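Local coordinates for ORF131 protein (Ralstonia metallidurans, PDB 2WTO), which probably binds copper and takes part in the heavy-metal resistance of its host bacterium, at residues G52-Q57 / V90-A95; V73-G78 / V120-S125. All coordinates share one frame; numbering follows the deposited sequence.

Contact 1: residues G52-Q57 / V90-A95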
# COMPACT_ATOMS: atom_id res chain seq x y z
N GLY A 52 -12.68 -8.64 -7.72
CA GLY A 52 -13.44 -7.42 -7.44
C GLY A 52 -14.15 -6.86 -8.65
O GLY A 52 -14.42 -7.58 -9.59
N ASP A 53 -14.40 -5.55 -8.63
CA ASP A 53 -15.22 -4.89 -9.62
C ASP A 53 -14.63 -3.53 -10.01
O ASP A 53 -14.07 -2.83 -9.16
CB ASP A 53 -16.63 -4.68 -9.03
CG ASP A 53 -17.30 -6.00 -8.72
OD1 ASP A 53 -17.76 -6.64 -9.67
OD2 ASP A 53 -17.34 -6.41 -7.53
N PRO A 54 -14.76 -3.16 -11.29
CA PRO A 54 -14.39 -1.82 -11.75
C PRO A 54 -15.08 -0.79 -10.87
O PRO A 54 -16.22 -1.01 -10.44
CB PRO A 54 -14.97 -1.76 -13.16
CG PRO A 54 -14.92 -3.17 -13.62
CD PRO A 54 -15.24 -4.01 -12.41
N ALA A 55 -14.40 0.31 -10.58
CA ALA A 55 -14.97 1.34 -9.73
C ALA A 55 -14.78 2.69 -10.40
O ALA A 55 -13.99 2.81 -11.34
CB ALA A 55 -14.28 1.35 -8.36
N GLY A 56 -15.49 3.70 -9.91
CA GLY A 56 -15.23 5.06 -10.35
C GLY A 56 -14.24 5.76 -9.44
O GLY A 56 -14.24 5.58 -8.22
N GLN A 57 -13.39 6.58 -10.05
CA GLN A 57 -12.44 7.38 -9.29
C GLN A 57 -13.07 8.19 -8.15
O GLN A 57 -12.44 8.43 -7.10
CB GLN A 57 -11.74 8.34 -10.26
CG GLN A 57 -10.55 9.03 -9.63
CD GLN A 57 -10.07 10.21 -10.45
OE1 GLN A 57 -10.19 10.22 -11.69
NE2 GLN A 57 -9.53 11.22 -9.75
N VAL A 90 -7.49 4.69 -13.25
CA VAL A 90 -8.44 3.59 -13.29
C VAL A 90 -8.65 3.06 -11.89
O VAL A 90 -7.69 2.82 -11.17
CB VAL A 90 -7.95 2.45 -14.23
CG1 VAL A 90 -8.94 1.27 -14.20
CG2 VAL A 90 -7.79 2.98 -15.66
N ALA A 91 -9.91 2.91 -11.48
CA ALA A 91 -10.21 2.51 -10.11
C ALA A 91 -10.85 1.12 -10.02
O ALA A 91 -11.42 0.63 -11.00
CB ALA A 91 -11.10 3.56 -9.41
N TRP A 92 -10.73 0.50 -8.85
CA TRP A 92 -11.15 -0.87 -8.63
C TRP A 92 -11.64 -1.03 -7.21
O TRP A 92 -11.05 -0.48 -6.29
CB TRP A 92 -9.96 -1.82 -8.83
CG TRP A 92 -10.32 -3.27 -8.86
CD1 TRP A 92 -10.28 -4.15 -7.82
CD2 TRP A 92 -10.77 -4.00 -10.00
NE1 TRP A 92 -10.68 -5.41 -8.26
CE2 TRP A 92 -10.98 -5.34 -9.59
CE3 TRP A 92 -11.03 -3.65 -11.34
CZ2 TRP A 92 -11.43 -6.32 -10.47
CZ3 TRP A 92 -11.47 -4.63 -12.21
CH2 TRP A 92 -11.66 -5.95 -11.77
N THR A 93 -12.72 -1.80 -7.01
CA THR A 93 -13.16 -2.15 -5.67
C THR A 93 -12.83 -3.62 -5.42
O THR A 93 -13.33 -4.51 -6.12
CB THR A 93 -14.70 -1.93 -5.44
OG1 THR A 93 -15.03 -0.54 -5.56
CG2 THR A 93 -15.09 -2.40 -4.03
N PHE A 94 -11.97 -3.88 -4.46
CA PHE A 94 -11.51 -5.25 -4.22
C PHE A 94 -12.57 -6.10 -3.55
O PHE A 94 -13.35 -5.61 -2.71
CB PHE A 94 -10.18 -5.24 -3.48
CG PHE A 94 -9.08 -4.70 -4.33
CD1 PHE A 94 -8.38 -5.54 -5.20
CD2 PHE A 94 -8.82 -3.34 -4.36
CE1 PHE A 94 -7.38 -5.03 -6.05
CE2 PHE A 94 -7.85 -2.82 -5.21
CZ PHE A 94 -7.13 -3.65 -6.06
N ALA A 95 -12.64 -7.36 -3.97
CA ALA A 95 -13.60 -8.31 -3.43
C ALA A 95 -13.33 -8.61 -1.96
O ALA A 95 -12.27 -8.25 -1.42
CB ALA A 95 -13.57 -9.63 -4.26
O HOH W 1 -16.14 -5.13 -5.68
O HOH W 2 -12.06 3.88 -13.15
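Asp53 and Thr93 grip each other by their backbones as a hydrogen-bonded antiparallel pair: Asp53 N reaches Thr93 O at 2.9 Å, and Thr93 N returns a nearly straight bond (176°) to Asp53 O at 2.7 Å. A third bond, Ala55 N to Ala91 O, is of another quality, because the donor stands well above the carbonyl plane. Two waters add bridges, one joining Asp53 OD2 to Thr93 O, the other Ala55 O to Ala91 N. The two strands form one margin of a mixed four-stranded sheet, 52-55 being its outermost strand within the chain and 88-94 passing on to 80-85. Packing is led by Trp92. With CG anti to the backbone N (chi1 -170°), its indole runs beneath the neighbouring backbone, one face taking Asp53 O and Pro54 N, while the pyrrolidine CD of Pro54 sits 3.8 Å from Trp92 CZ3. Gly52, the first residue after the helix and with positive phi, lies obliquely to the ring, its C 3.3 Å from Trp92 CZ2, and Trp92 NE1 is satisfied by Tyr51 O. Away from the indole, Ala55 CB meets Thr93 OG1 at 3.5 Å; that hydroxyl is hydrogen-bonded to Thr80.

Contact 2: residues V73-G78 / V120-S125. With MG (magnesium ion), chain I.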
# COMPACT_ATOMS: atom_id res chain seq x y z
N VAL A 73 1.69 -3.56 -3.97
CA VAL A 73 0.97 -2.66 -3.07
C VAL A 73 0.06 -3.51 -2.20
O VAL A 73 -0.24 -4.64 -2.55
CB VAL A 73 0.14 -1.58 -3.84
CG1 VAL A 73 1.03 -0.79 -4.78
CG2 VAL A 73 -0.98 -2.22 -4.63
N ASN A 74 -0.36 -2.99 -1.04
CA ASN A 74 -1.26 -3.71 -0.15
C ASN A 74 -2.61 -3.01 -0.20
O ASN A 74 -2.68 -1.80 -0.00
CB ASN A 74 -0.77 -3.65 1.30
CG ASN A 74 0.49 -4.45 1.54
OD1 ASN A 74 0.85 -5.31 0.73
ND2 ASN A 74 1.16 -4.20 2.66
N VAL A 75 -3.67 -3.77 -0.45
CA VAL A 75 -5.03 -3.22 -0.35
C VAL A 75 -5.87 -4.10 0.59
O VAL A 75 -5.52 -5.25 0.86
CB VAL A 75 -5.69 -3.10 -1.73
CG1 VAL A 75 -4.83 -2.24 -2.67
CG2 VAL A 75 -5.97 -4.52 -2.33
N ASP A 76 -6.95 -3.53 1.13
CA ASP A 76 -7.88 -4.29 1.96
C ASP A 76 -9.00 -4.90 1.11
O ASP A 76 -9.38 -4.35 0.10
CB ASP A 76 -8.50 -3.38 3.02
CG ASP A 76 -7.59 -3.19 4.22
OD1 ASP A 76 -6.86 -4.14 4.56
OD2 ASP A 76 -7.60 -2.09 4.82
N SER A 77 -9.53 -6.04 1.56
CA SER A 77 -10.79 -6.53 1.02
C SER A 77 -11.79 -5.37 1.08
O SER A 77 -11.89 -4.67 2.12
CB SER A 77 -11.28 -7.72 1.85
OG SER A 77 -10.64 -8.92 1.44
N GLY A 78 -12.51 -5.13 -0.01
CA GLY A 78 -13.53 -4.09 -0.04
C GLY A 78 -13.04 -2.67 -0.28
O GLY A 78 -13.84 -1.74 -0.44
N VAL A 120 -0.87 -6.88 -6.63
CA VAL A 120 -1.71 -6.34 -5.56
C VAL A 120 -1.95 -7.39 -4.48
O VAL A 120 -2.55 -8.43 -4.73
CB VAL A 120 -3.08 -5.85 -6.10
CG1 VAL A 120 -3.91 -5.22 -4.95
CG2 VAL A 120 -2.87 -4.85 -7.22
N TYR A 121 -1.50 -7.11 -3.27
CA TYR A 121 -1.71 -8.00 -2.15
C TYR A 121 -3.02 -7.61 -1.48
O TYR A 121 -3.13 -6.50 -0.97
CB TYR A 121 -0.55 -7.84 -1.17
CG TYR A 121 -0.44 -8.95 -0.19
CD1 TYR A 121 0.52 -9.96 -0.34
CD2 TYR A 121 -1.30 -9.00 0.92
CE1 TYR A 121 0.60 -10.99 0.60
CE2 TYR A 121 -1.22 -10.02 1.86
CZ TYR A 121 -0.27 -11.01 1.70
OH TYR A 121 -0.20 -12.00 2.65
N ILE A 122 -4.00 -8.50 -1.49
CA ILE A 122 -5.30 -8.19 -0.87
C ILE A 122 -5.45 -8.90 0.47
O ILE A 122 -5.39 -10.13 0.54
CB ILE A 122 -6.46 -8.64 -1.79
CG1 ILE A 122 -6.25 -8.08 -3.20
CG2 ILE A 122 -7.81 -8.25 -1.15
CD1 ILE A 122 -6.94 -8.91 -4.34
N ASP A 123 -5.65 -8.11 1.53
CA ASP A 123 -5.79 -8.63 2.87
C ASP A 123 -7.15 -9.33 2.97
O ASP A 123 -8.13 -8.92 2.34
CB ASP A 123 -5.69 -7.48 3.88
CG ASP A 123 -5.70 -7.95 5.32
OD1 ASP A 123 -5.04 -8.98 5.64
OD2 ASP A 123 -6.35 -7.29 6.16
N ARG A 124 -7.17 -10.40 3.77
CA ARG A 124 -8.36 -11.19 4.05
C ARG A 124 -9.49 -10.33 4.59
O ARG A 124 -9.26 -9.39 5.36
CB ARG A 124 -8.00 -12.23 5.10
CG ARG A 124 -9.15 -13.06 5.62
CD ARG A 124 -8.65 -14.15 6.57
NE ARG A 124 -8.44 -13.65 7.93
CZ ARG A 124 -7.26 -13.27 8.42
NH1 ARG A 124 -6.17 -13.32 7.67
NH2 ARG A 124 -7.19 -12.83 9.67
N SER A 125 -10.73 -10.66 4.22
CA SER A 125 -11.90 -9.93 4.68
C SER A 125 -12.24 -10.21 6.14
O SER A 125 -12.14 -11.34 6.62
CB SER A 125 -13.12 -10.32 3.83
OG SER A 125 -14.31 -9.76 4.36
MG MG I . -6.76 -7.49 8.07
O HOH W 3 -7.74 -5.16 6.94
O HOH W 4 -5.45 -4.84 6.52
O HOH W 5 -9.11 -6.58 4.66
O HOH W 6 -5.66 -9.12 8.25
O HOH W 7 -8.34 -8.82 7.90
O HOH W 8 -8.36 -6.23 8.49
O HOH W 9 -6.68 -7.68 10.20
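Val75 uses both of its backbone polar atoms on the neighbouring strand: its N donates to Tyr121 O at 2.8 Å, and its O accepts from Asp123 N at 2.9 Å. Tyr121 N in turn is taken up by Val73 O, so the three bonds zigzag between the strands and each is close to straight. Beyond them Asp123 O is met by Ser77 OG at 2.7 Å, in the carbonyl plane, with only a weak bond from Ser77 N; the same hydroxyl accepts from Met97 N. This is parallel pairing, strand 72-76 being outermost within this chain in a three-stranded mixed sheet whose middle strand is 119-123. On the face bearing Val75, its CG2 presses against Val120 CG1 at 3.4 Å, tighter than usual, and against Ile122 CG1. The opposite face is more polar. Asn74 ND2 bonds to Asn74 O of the second subunit and Tyr121 OH to Asp100. Asp123 CG is anti to its backbone N (chi1 -174°), a setting that brings OD2 to the magnesium ion at 2.0 Å. Four waters and Asp123 OD1 of the second subunit complete the six ligands. In the first subunit's own carboxylate, Asp123 OD1 accepts from one of the metal waters at 2.7 Å, which probably helps hold its rotation. Two further waters lie between Asp76 OD1 and Asp123 OD2, whose carboxylates run side by side.

Phe94 links the two contacts: it belongs to contact 1, yet its ring reaches the side chains of contact 2. Its CE1 lies 3.6 Å from Val120 CG1, its CD2 3.7 Å from Val75 CG2, and its CD1 3.8 Å from Ile122 CD1, so the ring lies against valines and an isoleucine of the other sheet, consistent with a β-sandwich. The centres of contact 1 and contact 2 are about 12 Å apart, and their segments alternate along the chain, which passes back and forth between the two sheets. Only contact 2 reaches the magnesium ion, which joins the two subunits; the side chain of Phe94 remains about 12 Å from it. A second, polar touch is the weak hydrogen bond between Ser77 OG and Ala95 O.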